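SxtG (Microseira wollei, PDB 6U1R) is an amidinotransferase of the saxitoxin biosynthetic pathway that probably passes an amidino group from a donor to an amine acceptor through an amidino-cysteine intermediate. Local coordinates at residues 135-141 with 367-373; 145-149 with 164-170; 30-34 with 220-224; 266-272 with 321-325; 216-220 with 231-235. All blocks are in the same frame, centred on the assembly; numbering follows the deposited sequence.

Interaction 1: 135-141 with 367-373; sequences PRDVFLV and HCATLDV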
# COMPACT_ATOMS: atom_id res chain seq x y z
N PRO A 135 -12.26 -12.57 -2.76
CA PRO A 135 -10.86 -12.39 -2.33
C PRO A 135 -9.87 -12.25 -3.49
O PRO A 135 -8.85 -11.56 -3.36
CB PRO A 135 -10.56 -13.66 -1.52
CG PRO A 135 -11.83 -14.37 -1.34
CD PRO A 135 -12.84 -13.83 -2.29
N ARG A 136 -10.15 -12.91 -4.62
CA ARG A 136 -9.25 -12.91 -5.76
C ARG A 136 -9.04 -11.50 -6.33
O ARG A 136 -8.01 -11.24 -6.96
CB ARG A 136 -9.81 -13.84 -6.86
CG ARG A 136 -8.92 -14.07 -8.08
CD ARG A 136 -7.81 -15.07 -7.84
NE ARG A 136 -8.30 -16.35 -7.33
CZ ARG A 136 -7.51 -17.39 -7.06
NH1 ARG A 136 -6.21 -17.32 -7.31
NH2 ARG A 136 -8.02 -18.51 -6.57
N ASP A 137 -10.01 -10.60 -6.15
CA ASP A 137 -9.88 -9.26 -6.73
C ASP A 137 -8.89 -8.38 -5.97
O ASP A 137 -8.32 -7.44 -6.54
CB ASP A 137 -11.24 -8.53 -6.72
CG ASP A 137 -12.30 -9.23 -7.53
OD1 ASP A 137 -11.98 -10.23 -8.23
OD2 ASP A 137 -13.48 -8.77 -7.46
N VAL A 138 -8.68 -8.65 -4.68
CA VAL A 138 -8.16 -7.67 -3.74
C VAL A 138 -6.68 -7.90 -3.49
O VAL A 138 -5.94 -6.96 -3.16
CB VAL A 138 -8.96 -7.75 -2.42
CG1 VAL A 138 -8.40 -6.78 -1.36
CG2 VAL A 138 -10.44 -7.47 -2.71
N PHE A 139 -6.22 -9.15 -3.64
CA PHE A 139 -4.87 -9.57 -3.28
C PHE A 139 -4.29 -10.47 -4.36
O PHE A 139 -5.00 -11.31 -4.91
CB PHE A 139 -4.80 -10.38 -1.98
CG PHE A 139 -5.54 -9.78 -0.82
CD1 PHE A 139 -4.94 -8.81 -0.04
CD2 PHE A 139 -6.82 -10.19 -0.49
CE1 PHE A 139 -5.59 -8.27 1.06
CE2 PHE A 139 -7.49 -9.64 0.60
CZ PHE A 139 -6.87 -8.67 1.37
N LEU A 140 -2.99 -10.35 -4.59
CA LEU A 140 -2.21 -11.31 -5.34
C LEU A 140 -1.36 -12.12 -4.38
O LEU A 140 -0.77 -11.55 -3.44
CB LEU A 140 -1.26 -10.62 -6.31
CG LEU A 140 -1.76 -9.97 -7.57
CD1 LEU A 140 -0.61 -9.09 -8.12
CD2 LEU A 140 -2.16 -11.06 -8.55
N VAL A 141 -1.27 -13.42 -4.60
CA VAL A 141 -0.33 -14.27 -3.89
C VAL A 141 0.78 -14.63 -4.85
O VAL A 141 0.54 -15.31 -5.86
CB VAL A 141 -0.99 -15.54 -3.33
CG1 VAL A 141 0.05 -16.32 -2.51
CG2 VAL A 141 -2.17 -15.21 -2.48
N HIS A 367 -13.22 -19.37 -8.84
CA HIS A 367 -11.90 -18.75 -8.81
C HIS A 367 -11.96 -17.36 -8.15
O HIS A 367 -11.09 -17.02 -7.35
CB HIS A 367 -11.32 -18.69 -10.22
CG HIS A 367 -9.88 -18.28 -10.29
ND1 HIS A 367 -9.49 -17.01 -10.65
CD2 HIS A 367 -8.74 -18.98 -10.09
CE1 HIS A 367 -8.17 -16.94 -10.66
NE2 HIS A 367 -7.68 -18.12 -10.32
N CYS A 368 -12.99 -16.57 -8.46
CA CYS A 368 -13.15 -15.25 -7.85
C CYS A 368 -13.33 -15.34 -6.34
O CYS A 368 -12.88 -14.45 -5.61
CB CYS A 368 -14.37 -14.54 -8.42
SG CYS A 368 -14.21 -14.12 -10.14
N ALA A 369 -14.05 -16.36 -5.89
CA ALA A 369 -14.45 -16.54 -4.51
C ALA A 369 -13.34 -17.06 -3.63
O ALA A 369 -13.57 -17.23 -2.42
CB ALA A 369 -15.66 -17.49 -4.44
N THR A 370 -12.14 -17.29 -4.17
CA THR A 370 -11.06 -17.89 -3.40
C THR A 370 -9.75 -17.12 -3.55
O THR A 370 -9.51 -16.44 -4.55
CB THR A 370 -10.82 -19.36 -3.83
OG1 THR A 370 -10.61 -19.42 -5.25
CG2 THR A 370 -11.99 -20.23 -3.39
N LEU A 371 -8.90 -17.25 -2.53
CA LEU A 371 -7.50 -16.86 -2.64
C LEU A 371 -6.68 -18.06 -2.19
O LEU A 371 -6.72 -18.44 -1.01
CB LEU A 371 -7.18 -15.62 -1.78
CG LEU A 371 -5.80 -15.02 -2.03
CD1 LEU A 371 -5.74 -14.34 -3.41
CD2 LEU A 371 -5.39 -14.03 -0.95
N ASP A 372 -5.96 -18.67 -3.12
CA ASP A 372 -5.17 -19.89 -2.85
C ASP A 372 -3.84 -19.53 -2.19
O ASP A 372 -2.79 -19.48 -2.84
CB ASP A 372 -4.93 -20.67 -4.14
CG ASP A 372 -4.28 -19.84 -5.22
OD1 ASP A 372 -4.76 -18.71 -5.44
OD2 ASP A 372 -3.31 -20.30 -5.85
N VAL A 373 -3.86 -19.40 -0.86
CA VAL A 373 -2.66 -18.95 -0.16
C VAL A 373 -1.58 -20.03 -0.07
O VAL A 373 -0.40 -19.70 0.03
CB VAL A 373 -3.03 -18.40 1.24
CG1 VAL A 373 -3.92 -17.17 1.09
CG2 VAL A 373 -3.72 -19.42 2.07
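The guanidinium of R136 does most of the polar work here. Its NH1 makes a salt bridge to D372 OD1 at 2.7 Å, NE donates to H367 O at 2.9 Å, and NH2 donates to T370 OG1 at 3.0 Å. A fourth bond, from R136 N to C368 O at 3.3 Å, fastens the backbone of the type I turn that runs from H367 to T370. The same guanidinium lies flat on the H367 ring, centres 3.6 Å apart and planes only 10° off parallel, with L371 CA over its other face. H367 is itself held by D266 through ND1 and by E33 through NE2, while D372 OD2 serves R221 and R375.

Packing takes over along the strands. L371 turns its end into the first segment, its CB 3.9 Å from P135 CB, its CD2 3.8 Å from F139 CB and its CG 3.7 Å from V141 CG2. The axes of strands 139-141 and 370-373 come within 7.6 Å, at 32°, yet the strands belong to different three-stranded sheets, and side chains fill the gap. C368, the predicted nucleophile, points its CB away from 135-141. The chemistry thus neutralises a buried arginine with D372 and lets that arginine fix, through H367 O and C368 O, the turn that carries the predicted amidino-cysteine.

Interaction 2: 145-149 with 164-170; sequences EIIEA and RDLLKEY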
# COMPACT_ATOMS: atom_id res chain seq x y z
N GLU A 145 4.51 -14.12 -0.71
CA GLU A 145 4.11 -12.73 -0.53
C GLU A 145 2.64 -12.53 -0.88
O GLU A 145 2.19 -12.98 -1.94
CB GLU A 145 4.97 -11.82 -1.40
CG GLU A 145 4.65 -10.33 -1.27
CD GLU A 145 5.50 -9.46 -2.18
OE1 GLU A 145 6.11 -10.00 -3.13
OE2 GLU A 145 5.55 -8.24 -1.95
N ILE A 146 1.92 -11.81 -0.01
CA ILE A 146 0.58 -11.30 -0.31
C ILE A 146 0.68 -9.80 -0.62
O ILE A 146 1.25 -9.04 0.16
CB ILE A 146 -0.39 -11.59 0.85
CG1 ILE A 146 -0.49 -13.10 1.06
CG2 ILE A 146 -1.77 -10.99 0.57
CD1 ILE A 146 -1.39 -13.55 2.13
N ILE A 147 0.18 -9.39 -1.79
CA ILE A 147 0.23 -7.99 -2.25
C ILE A 147 -1.19 -7.44 -2.28
O ILE A 147 -2.08 -8.00 -2.95
CB ILE A 147 0.87 -7.88 -3.65
CG1 ILE A 147 2.25 -8.54 -3.68
CG2 ILE A 147 0.96 -6.40 -4.08
CD1 ILE A 147 2.83 -8.68 -5.07
N GLU A 148 -1.41 -6.31 -1.59
CA GLU A 148 -2.70 -5.63 -1.64
C GLU A 148 -2.75 -4.73 -2.87
O GLU A 148 -1.91 -3.83 -3.04
CB GLU A 148 -2.96 -4.83 -0.37
CG GLU A 148 -2.80 -5.68 0.91
CD GLU A 148 -3.46 -5.10 2.16
OE1 GLU A 148 -4.03 -3.98 2.09
OE2 GLU A 148 -3.39 -5.77 3.22
N ALA A 149 -3.74 -4.98 -3.72
CA ALA A 149 -3.89 -4.29 -4.99
C ALA A 149 -4.31 -2.83 -4.80
O ALA A 149 -5.10 -2.50 -3.90
CB ALA A 149 -4.93 -5.00 -5.84
N ARG A 164 -7.83 -8.74 7.46
CA ARG A 164 -6.62 -8.36 8.18
C ARG A 164 -6.29 -9.31 9.33
O ARG A 164 -5.11 -9.48 9.66
CB ARG A 164 -6.74 -6.92 8.68
CG ARG A 164 -6.46 -5.86 7.58
CD ARG A 164 -5.06 -6.00 6.95
NE ARG A 164 -4.85 -5.11 5.79
CZ ARG A 164 -4.66 -3.81 5.91
NH1 ARG A 164 -4.69 -3.27 7.12
NH2 ARG A 164 -4.45 -3.05 4.86
N ASP A 165 -7.29 -9.92 9.97
CA ASP A 165 -6.99 -10.95 10.96
C ASP A 165 -6.14 -12.07 10.35
O ASP A 165 -5.15 -12.51 10.94
CB ASP A 165 -8.28 -11.55 11.52
CG ASP A 165 -8.98 -10.63 12.50
OD1 ASP A 165 -8.31 -9.79 13.13
OD2 ASP A 165 -10.21 -10.78 12.66
N LEU A 166 -6.55 -12.55 9.17
CA LEU A 166 -5.80 -13.61 8.50
C LEU A 166 -4.42 -13.14 8.06
O LEU A 166 -3.42 -13.84 8.25
CB LEU A 166 -6.62 -14.12 7.30
CG LEU A 166 -7.77 -15.05 7.66
CD1 LEU A 166 -8.75 -15.15 6.50
CD2 LEU A 166 -7.25 -16.44 8.08
N LEU A 167 -4.35 -11.94 7.47
CA LEU A 167 -3.06 -11.42 7.01
C LEU A 167 -2.06 -11.29 8.16
O LEU A 167 -0.89 -11.67 8.01
CB LEU A 167 -3.29 -10.08 6.30
CG LEU A 167 -4.09 -10.19 4.99
CD1 LEU A 167 -4.72 -8.86 4.53
CD2 LEU A 167 -3.22 -10.72 3.89
N LYS A 168 -2.49 -10.76 9.31
CA LYS A 168 -1.56 -10.62 10.43
C LYS A 168 -1.12 -11.99 10.95
O LYS A 168 0.04 -12.18 11.31
CB LYS A 168 -2.18 -9.74 11.53
CG LYS A 168 -2.27 -8.27 11.12
CD LYS A 168 -2.72 -7.32 12.25
CE LYS A 168 -4.13 -7.64 12.71
NZ LYS A 168 -4.79 -6.50 13.42
N GLU A 169 -2.03 -12.98 10.96
CA GLU A 169 -1.66 -14.35 11.30
C GLU A 169 -0.58 -14.87 10.36
O GLU A 169 0.44 -15.42 10.81
CB GLU A 169 -2.89 -15.27 11.24
CG GLU A 169 -2.54 -16.77 11.40
CD GLU A 169 -3.71 -17.70 11.14
OE1 GLU A 169 -4.85 -17.35 11.50
OE2 GLU A 169 -3.44 -18.79 10.58
N TYR A 170 -0.78 -14.73 9.05
CA TYR A 170 0.21 -15.22 8.09
C TYR A 170 1.53 -14.48 8.23
O TYR A 170 2.61 -15.08 8.10
CB TYR A 170 -0.33 -15.09 6.67
CG TYR A 170 -1.51 -15.97 6.34
CD1 TYR A 170 -1.60 -17.28 6.81
CD2 TYR A 170 -2.53 -15.50 5.51
CE1 TYR A 170 -2.70 -18.08 6.48
CE2 TYR A 170 -3.60 -16.29 5.18
CZ TYR A 170 -3.69 -17.58 5.66
OH TYR A 170 -4.78 -18.33 5.31
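Strand 145-148 runs at 145° to helix 164-170, their axes 10.6 Å apart, and alternate residues of the strand face the helix. I146 comes first: its CG2 rests 3.6 Å from L167 CD2, and its CD1 reaches to 4.1 Å from Y170 CD2. Y170 OH is hydrogen-bonded to E39. I147 lies on the far side of the strand, so the next contact is E148. Its carboxylate takes R164 two-handed, with NH2 donating to OE1 at 3.0 Å and NE to OE2 at 3.0 Å, a bidentate salt bridge whose OE2 also accepts from W177 NE1. L167 CD1 sits 3.6 Å from E148 OE2, putting an apolar methyl against the ion pair. R164 NH1 also donates to the backbone oxygen of K182 of the second subunit, which places this end of the helix at the dimer contact. Strand, helix and the parallel strand 176-179 together form a beta-alpha-beta crossover; with strand 139-142 it makes the beta-beta-alpha-beta blade of the five-bladed pentein propeller of amidinotransferases.

Interaction 3: 30-34 with 220-224; sequences SYNEW and VRCGR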
# COMPACT_ATOMS: atom_id res chain seq x y z
N SER A 30 2.32 -19.99 -2.89
CA SER A 30 1.55 -20.30 -4.09
C SER A 30 2.18 -19.60 -5.29
O SER A 30 2.29 -18.38 -5.29
CB SER A 30 0.08 -19.89 -3.98
OG SER A 30 -0.61 -20.34 -5.16
N TYR A 31 2.56 -20.38 -6.30
CA TYR A 31 3.29 -19.88 -7.46
C TYR A 31 2.51 -19.98 -8.77
O TYR A 31 2.99 -19.46 -9.78
CB TYR A 31 4.61 -20.65 -7.60
CG TYR A 31 5.61 -20.36 -6.52
CD1 TYR A 31 6.38 -19.21 -6.56
CD2 TYR A 31 5.80 -21.24 -5.45
CE1 TYR A 31 7.34 -18.94 -5.59
CE2 TYR A 31 6.74 -20.97 -4.46
CZ TYR A 31 7.50 -19.83 -4.54
OH TYR A 31 8.44 -19.55 -3.59
N ASN A 32 1.34 -20.61 -8.78
CA ASN A 32 0.59 -20.84 -10.01
C ASN A 32 -0.83 -21.24 -9.62
O ASN A 32 -1.16 -21.32 -8.44
CB ASN A 32 1.29 -21.90 -10.86
CG ASN A 32 1.55 -23.14 -10.06
OD1 ASN A 32 0.60 -23.76 -9.58
ND2 ASN A 32 2.83 -23.47 -9.84
N GLU A 33 -1.66 -21.54 -10.62
CA GLU A 33 -3.08 -21.80 -10.37
C GLU A 33 -3.40 -23.27 -10.10
O GLU A 33 -4.57 -23.58 -9.86
CB GLU A 33 -3.92 -21.31 -11.57
CG GLU A 33 -3.65 -19.86 -12.01
CD GLU A 33 -4.13 -18.78 -11.02
OE1 GLU A 33 -4.98 -19.09 -10.16
OE2 GLU A 33 -3.62 -17.63 -11.11
N TRP A 34 -2.42 -24.17 -10.10
CA TRP A 34 -2.71 -25.60 -10.19
C TRP A 34 -1.98 -26.50 -9.20
O TRP A 34 -2.38 -27.66 -9.07
CB TRP A 34 -2.40 -26.14 -11.60
CG TRP A 34 -0.97 -25.91 -11.99
CD1 TRP A 34 0.12 -26.64 -11.58
CD2 TRP A 34 -0.47 -24.88 -12.85
NE1 TRP A 34 1.26 -26.12 -12.13
CE2 TRP A 34 0.93 -25.04 -12.92
CE3 TRP A 34 -1.06 -23.84 -13.58
CZ2 TRP A 34 1.74 -24.21 -13.68
CZ3 TRP A 34 -0.25 -23.00 -14.32
CH2 TRP A 34 1.13 -23.20 -14.38
N VAL A 220 -3.34 -13.87 -14.03
CA VAL A 220 -3.28 -15.29 -13.69
C VAL A 220 -1.82 -15.71 -13.70
O VAL A 220 -0.99 -15.14 -14.42
CB VAL A 220 -4.12 -16.17 -14.63
CG1 VAL A 220 -5.58 -16.04 -14.29
CG2 VAL A 220 -3.88 -15.80 -16.10
N ARG A 221 -1.49 -16.72 -12.88
CA ARG A 221 -0.10 -17.02 -12.50
C ARG A 221 0.38 -18.36 -13.05
O ARG A 221 -0.24 -19.40 -12.79
CB ARG A 221 0.02 -17.02 -10.98
CG ARG A 221 -0.20 -15.62 -10.33
CD ARG A 221 -0.48 -15.67 -8.84
NE ARG A 221 -1.60 -16.57 -8.62
CZ ARG A 221 -1.60 -17.60 -7.79
NH1 ARG A 221 -0.58 -17.84 -6.96
NH2 ARG A 221 -2.67 -18.39 -7.78
N CYS A 222 1.53 -18.34 -13.75
CA CYS A 222 2.19 -19.54 -14.30
C CYS A 222 3.67 -19.58 -13.90
O CYS A 222 4.56 -19.62 -14.75
CB CYS A 222 2.10 -19.59 -15.82
SG CYS A 222 0.42 -19.70 -16.44
N GLY A 223 3.93 -19.61 -12.61
CA GLY A 223 5.31 -19.58 -12.14
C GLY A 223 5.96 -18.26 -12.46
O GLY A 223 5.43 -17.19 -12.15
N ARG A 224 7.13 -18.31 -13.11
CA ARG A 224 7.87 -17.10 -13.44
C ARG A 224 7.17 -16.22 -14.48
O ARG A 224 7.55 -15.06 -14.63
CB ARG A 224 9.27 -17.45 -13.97
CG ARG A 224 10.22 -17.99 -12.92
CD ARG A 224 11.67 -17.94 -13.38
NE ARG A 224 12.56 -18.49 -12.36
CZ ARG A 224 13.13 -17.79 -11.38
NH1 ARG A 224 12.92 -16.48 -11.26
NH2 ARG A 224 13.93 -18.41 -10.50
O HOH W 1 3.35 -16.73 -10.40
O HOH W 2 -4.62 -15.92 -9.47
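A single beta bridge, N32 to C222, joins the loop before strand 37-42 to the edge strand 219-222 of a propeller blade, and an Asx turn shapes the loop itself. With chi1 at 53°, N32 folds OD1 back to accept from W34 N at 3.1 Å; D35 N uses the same oxygen. The backbones meet where G223 N donates to Y31 O at 3.0 Å and E33 N, weakly, to R221 O at 3.4 Å; G223, with phi at 66°, takes a conformation that suits glycine. Water 1 donates to Y31 O and G223 O at 2.8 Å each.

R221 points toward the loop, its chi1 m, chi2 t and chi3 m curling the guanidinium round so that NH1 donates to S30 OG at 3.1 Å; NH2 reaches D372, which also holds S30 OG. E33, m at both chi1 and chi2, bends back so that OE2 accepts from R221 N at 2.9 Å. Its salt bridge to the arginine is looser, E33 OE2 to R221 NE at 3.4 Å, and E33 OE1 is taken by H367. W34, p at chi1, swings its six-membered ring beside C222, with SG at the ring edge 5.2 Å from the centroid. Water 2 bridges the charged pair, donating to E33 OE2 at 2.6 Å and accepting from R221 NE at 3.2 Å.

Interaction 4: 266-272 with 321-325; sequences DTTLMPL and LNVLM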
# COMPACT_ATOMS: atom_id res chain seq x y z
N ASP A 266 -10.23 -13.82 -15.42
CA ASP A 266 -10.44 -15.23 -15.09
C ASP A 266 -11.78 -15.77 -15.62
O ASP A 266 -12.25 -16.81 -15.15
CB ASP A 266 -10.24 -15.49 -13.58
CG ASP A 266 -11.01 -14.56 -12.65
OD1 ASP A 266 -11.59 -13.54 -13.08
OD2 ASP A 266 -11.00 -14.86 -11.41
N THR A 267 -12.36 -15.12 -16.64
CA THR A 267 -13.25 -15.78 -17.60
C THR A 267 -12.71 -15.67 -19.02
O THR A 267 -13.44 -15.98 -19.97
CB THR A 267 -14.68 -15.21 -17.55
OG1 THR A 267 -14.69 -13.83 -17.90
CG2 THR A 267 -15.30 -15.39 -16.19
N THR A 268 -11.44 -15.29 -19.19
CA THR A 268 -10.81 -15.05 -20.48
C THR A 268 -9.65 -15.99 -20.74
O THR A 268 -9.59 -16.64 -21.81
CB THR A 268 -10.34 -13.58 -20.58
OG1 THR A 268 -11.46 -12.68 -20.50
CG2 THR A 268 -9.56 -13.32 -21.88
N LEU A 269 -8.73 -16.10 -19.77
CA LEU A 269 -7.48 -16.85 -19.92
C LEU A 269 -7.24 -17.57 -18.59
O LEU A 269 -6.94 -16.90 -17.59
CB LEU A 269 -6.33 -15.90 -20.26
CG LEU A 269 -5.02 -16.53 -20.75
CD1 LEU A 269 -5.11 -16.93 -22.22
CD2 LEU A 269 -3.87 -15.58 -20.51
N MET A 270 -7.35 -18.89 -18.59
CA MET A 270 -7.27 -19.68 -17.35
C MET A 270 -6.28 -20.83 -17.48
O MET A 270 -6.61 -21.90 -18.04
CB MET A 270 -8.65 -20.19 -16.97
CG MET A 270 -9.54 -19.04 -16.46
SD MET A 270 -8.91 -18.44 -14.89
CE MET A 270 -9.81 -19.54 -13.76
N PRO A 271 -5.07 -20.67 -16.96
CA PRO A 271 -4.14 -21.81 -16.85
C PRO A 271 -4.75 -22.90 -15.99
O PRO A 271 -5.22 -22.64 -14.88
CB PRO A 271 -2.89 -21.19 -16.20
CG PRO A 271 -3.05 -19.70 -16.41
CD PRO A 271 -4.51 -19.43 -16.40
N LEU A 272 -4.73 -24.13 -16.49
CA LEU A 272 -5.26 -25.26 -15.73
C LEU A 272 -4.20 -26.21 -15.20
O LEU A 272 -4.41 -26.81 -14.15
CB LEU A 272 -6.25 -26.07 -16.58
CG LEU A 272 -7.44 -25.29 -17.14
CD1 LEU A 272 -8.37 -26.24 -17.88
CD2 LEU A 272 -8.19 -24.55 -16.05
N LEU A 321 -15.88 -20.48 -17.30
CA LEU A 321 -14.42 -20.54 -17.28
C LEU A 321 -13.81 -20.25 -15.91
O LEU A 321 -12.62 -20.51 -15.72
CB LEU A 321 -13.83 -19.57 -18.32
CG LEU A 321 -13.76 -20.06 -19.77
CD1 LEU A 321 -15.10 -19.88 -20.47
CD2 LEU A 321 -12.67 -19.30 -20.51
N ASN A 322 -14.58 -19.72 -14.95
CA ASN A 322 -14.04 -19.30 -13.66
C ASN A 322 -13.87 -20.51 -12.74
O ASN A 322 -14.33 -20.49 -11.59
CB ASN A 322 -14.97 -18.25 -13.05
CG ASN A 322 -14.32 -17.41 -11.98
OD1 ASN A 322 -14.79 -17.36 -10.83
ND2 ASN A 322 -13.28 -16.66 -12.37
N VAL A 323 -13.18 -21.55 -13.23
CA VAL A 323 -12.98 -22.79 -12.49
C VAL A 323 -11.86 -22.66 -11.46
O VAL A 323 -11.08 -21.70 -11.49
CB VAL A 323 -12.66 -23.95 -13.46
CG1 VAL A 323 -13.88 -24.25 -14.35
CG2 VAL A 323 -11.42 -23.61 -14.30
N LEU A 324 -11.78 -23.62 -10.55
CA LEU A 324 -10.75 -23.67 -9.51
C LEU A 324 -10.11 -25.05 -9.55
O LEU A 324 -10.80 -26.06 -9.43
CB LEU A 324 -11.33 -23.39 -8.11
CG LEU A 324 -10.33 -23.52 -6.94
CD1 LEU A 324 -9.30 -22.42 -7.03
CD2 LEU A 324 -11.01 -23.51 -5.57
N MET A 325 -8.78 -25.08 -9.70
CA MET A 325 -8.01 -26.31 -9.70
C MET A 325 -7.60 -26.67 -8.28
O MET A 325 -7.00 -25.85 -7.58
CB MET A 325 -6.75 -26.17 -10.56
CG MET A 325 -6.95 -25.74 -12.01
SD MET A 325 -8.02 -26.82 -12.92
CE MET A 325 -7.11 -28.36 -12.88
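This contact lies beside the predicted catalytic cysteine, where the start of one propeller blade meets the start of the next. N322, the centre of an inverse gamma turn, is the link. Its ND2 donates to D266 O at 3.0 Å in an almost straight bond and, weakly, to D266 OD2 at 3.1 Å. N322 CA also makes a CA-H...O contact to D266 O, 3.4 Å. Both side chains also reach the turn of the predicted nucleophile: N322 OD1 accepts from C368 N, and the same D266 OD2 is hydrogen-bonded to H367 ND1.

Beyond this polar corner, L321 and M270 pack against backbone carbonyl oxygens. L321 CD2 is 3.5 Å from T267 O, and M270 lies over the gamma turn with CG 3.5 Å from L321 O and CE 3.4 Å from V323 O. Farther along the contact is apolar: L272 CD2 touches both V323 CG2 at 3.8 Å and M325 SD at 3.9 Å. No backbone hydrogen bond joins the segments, so side chains carry the join between strands 269-273 and 324-325. Because the one amide of N322 donates to D266 and accepts from C368, the positions of these two residues are coupled, which probably helps keep the nucleophile in place.

Interaction 5: 216-220 with 231-235; sequences AADFV and SHVTN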
# COMPACT_ATOMS: atom_id res chain seq x y z
N ALA A 216 -6.26 -7.53 -8.66
CA ALA A 216 -5.42 -8.72 -8.74
C ALA A 216 -5.99 -9.74 -9.71
O ALA A 216 -5.25 -10.49 -10.34
CB ALA A 216 -5.25 -9.32 -7.34
N ALA A 217 -7.31 -9.76 -9.86
CA ALA A 217 -7.94 -10.76 -10.71
C ALA A 217 -7.84 -10.43 -12.20
O ALA A 217 -8.35 -11.22 -13.01
CB ALA A 217 -9.40 -10.94 -10.31
N ASP A 218 -7.19 -9.33 -12.58
CA ASP A 218 -6.80 -9.13 -13.97
C ASP A 218 -5.51 -9.88 -14.33
O ASP A 218 -5.00 -9.69 -15.46
CB ASP A 218 -6.65 -7.64 -14.29
CG ASP A 218 -7.96 -6.99 -14.72
OD1 ASP A 218 -8.71 -7.64 -15.49
OD2 ASP A 218 -8.24 -5.86 -14.27
N PHE A 219 -5.00 -10.73 -13.43
CA PHE A 219 -3.78 -11.50 -13.64
C PHE A 219 -4.00 -12.97 -13.28
O PHE A 219 -4.76 -13.29 -12.35
CB PHE A 219 -2.62 -10.94 -12.82
CG PHE A 219 -2.32 -9.51 -13.11
CD1 PHE A 219 -3.00 -8.50 -12.44
CD2 PHE A 219 -1.39 -9.16 -14.07
CE1 PHE A 219 -2.75 -7.18 -12.72
CE2 PHE A 219 -1.12 -7.83 -14.34
CZ PHE A 219 -1.81 -6.84 -13.67
N VAL A 220 -3.34 -13.87 -14.03
CA VAL A 220 -3.28 -15.29 -13.69
C VAL A 220 -1.82 -15.71 -13.70
O VAL A 220 -0.99 -15.14 -14.42
CB VAL A 220 -4.12 -16.17 -14.63
CG1 VAL A 220 -5.58 -16.04 -14.29
CG2 VAL A 220 -3.88 -15.80 -16.10
N SER A 231 -7.92 -3.28 -18.47
CA SER A 231 -9.36 -3.45 -18.28
C SER A 231 -9.95 -2.13 -17.81
O SER A 231 -9.26 -1.11 -17.76
CB SER A 231 -9.66 -4.55 -17.26
OG SER A 231 -9.32 -4.09 -15.98
N HIS A 232 -11.23 -2.14 -17.44
CA HIS A 232 -11.82 -0.93 -16.87
C HIS A 232 -11.26 -0.56 -15.50
O HIS A 232 -11.58 0.53 -15.03
CB HIS A 232 -13.33 -1.06 -16.81
CG HIS A 232 -13.97 -0.98 -18.16
ND1 HIS A 232 -13.85 0.14 -18.96
CD2 HIS A 232 -14.68 -1.88 -18.87
CE1 HIS A 232 -14.49 -0.06 -20.09
NE2 HIS A 232 -15.01 -1.28 -20.07
N VAL A 233 -10.44 -1.40 -14.86
CA VAL A 233 -9.83 -1.04 -13.59
C VAL A 233 -8.30 -1.13 -13.59
O VAL A 233 -7.67 -0.55 -12.69
CB VAL A 233 -10.40 -1.88 -12.43
CG1 VAL A 233 -11.89 -1.65 -12.29
CG2 VAL A 233 -10.08 -3.36 -12.62
N THR A 234 -7.67 -1.79 -14.56
CA THR A 234 -6.22 -1.99 -14.58
C THR A 234 -5.63 -1.21 -15.75
O THR A 234 -6.00 -1.45 -16.89
CB THR A 234 -5.88 -3.48 -14.70
OG1 THR A 234 -6.30 -4.17 -13.50
CG2 THR A 234 -4.38 -3.69 -14.87
N ASN A 235 -4.74 -0.25 -15.45
CA ASN A 235 -4.12 0.57 -16.48
C ASN A 235 -2.64 0.22 -16.65
O ASN A 235 -2.10 -0.69 -16.01
CB ASN A 235 -4.31 2.07 -16.19
CG ASN A 235 -3.64 2.53 -14.90
OD1 ASN A 235 -3.01 1.75 -14.18
ND2 ASN A 235 -3.80 3.81 -14.60
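Hydrogen bonds dominate, and all those between the segments converge on one atom. D218 OD2 accepts from S231 OG at 2.7 Å and from T234 OG1 at 2.7 Å, while D218 OD1 turns to Q229. Within 231-235 the same hydroxyls also accept. S231 OG takes V233 N at 3.1 Å, making an ST turn, and T234 N at 3.2 Å, making an ST motif; T234 OG1 takes the backbone N of D215, a predicted active-site residue. The backbone closes the bend with S231 N donating to T234 O at 3.1 Å. On the other side, F219 N bonds to A216 O at 3.1 Å, ending the 3-10 turn 216-218 as strand 219-222 starts.

Van der Waals contact is slight: V233 CG2 approaches D218 OD2 to 3.5 Å, and F219 CZ touches T234 CG2 at 4.2 Å. Just beyond, N235 takes the N-cap position of helix 236-245, so the bend leads directly into the helix of its blade.

The side chain of D218 is also about 4 Å from that of H264, another predicted active-site residue. With both hydroxyls donating to it, OD2 is satisfied as an acceptor without an arginine or lysine across this contact, consistent with a buried, ionised carboxylate beside the active site.

Starting from the N terminus, 30-34 opens interaction 3 and 135-141 opens interaction 1. Interaction 2 closes first, a short loop within one blade that lies inside both larger loops. The chain then reaches 216-224, where interaction 3 closes on 220-224 and interaction 5 begins on 216-220, the two sharing V220; interaction 5 closes soon after, at 231-235. Interaction 4 follows in series, spanning two consecutive blades. Last comes 367-373, closing interaction 1 around interactions 2, 5 and 4 and crossing interaction 3. Together, interactions 1 and 3 tie the first and last parts of the chain to the intervening blades, and D372 joins them through R221 and S30.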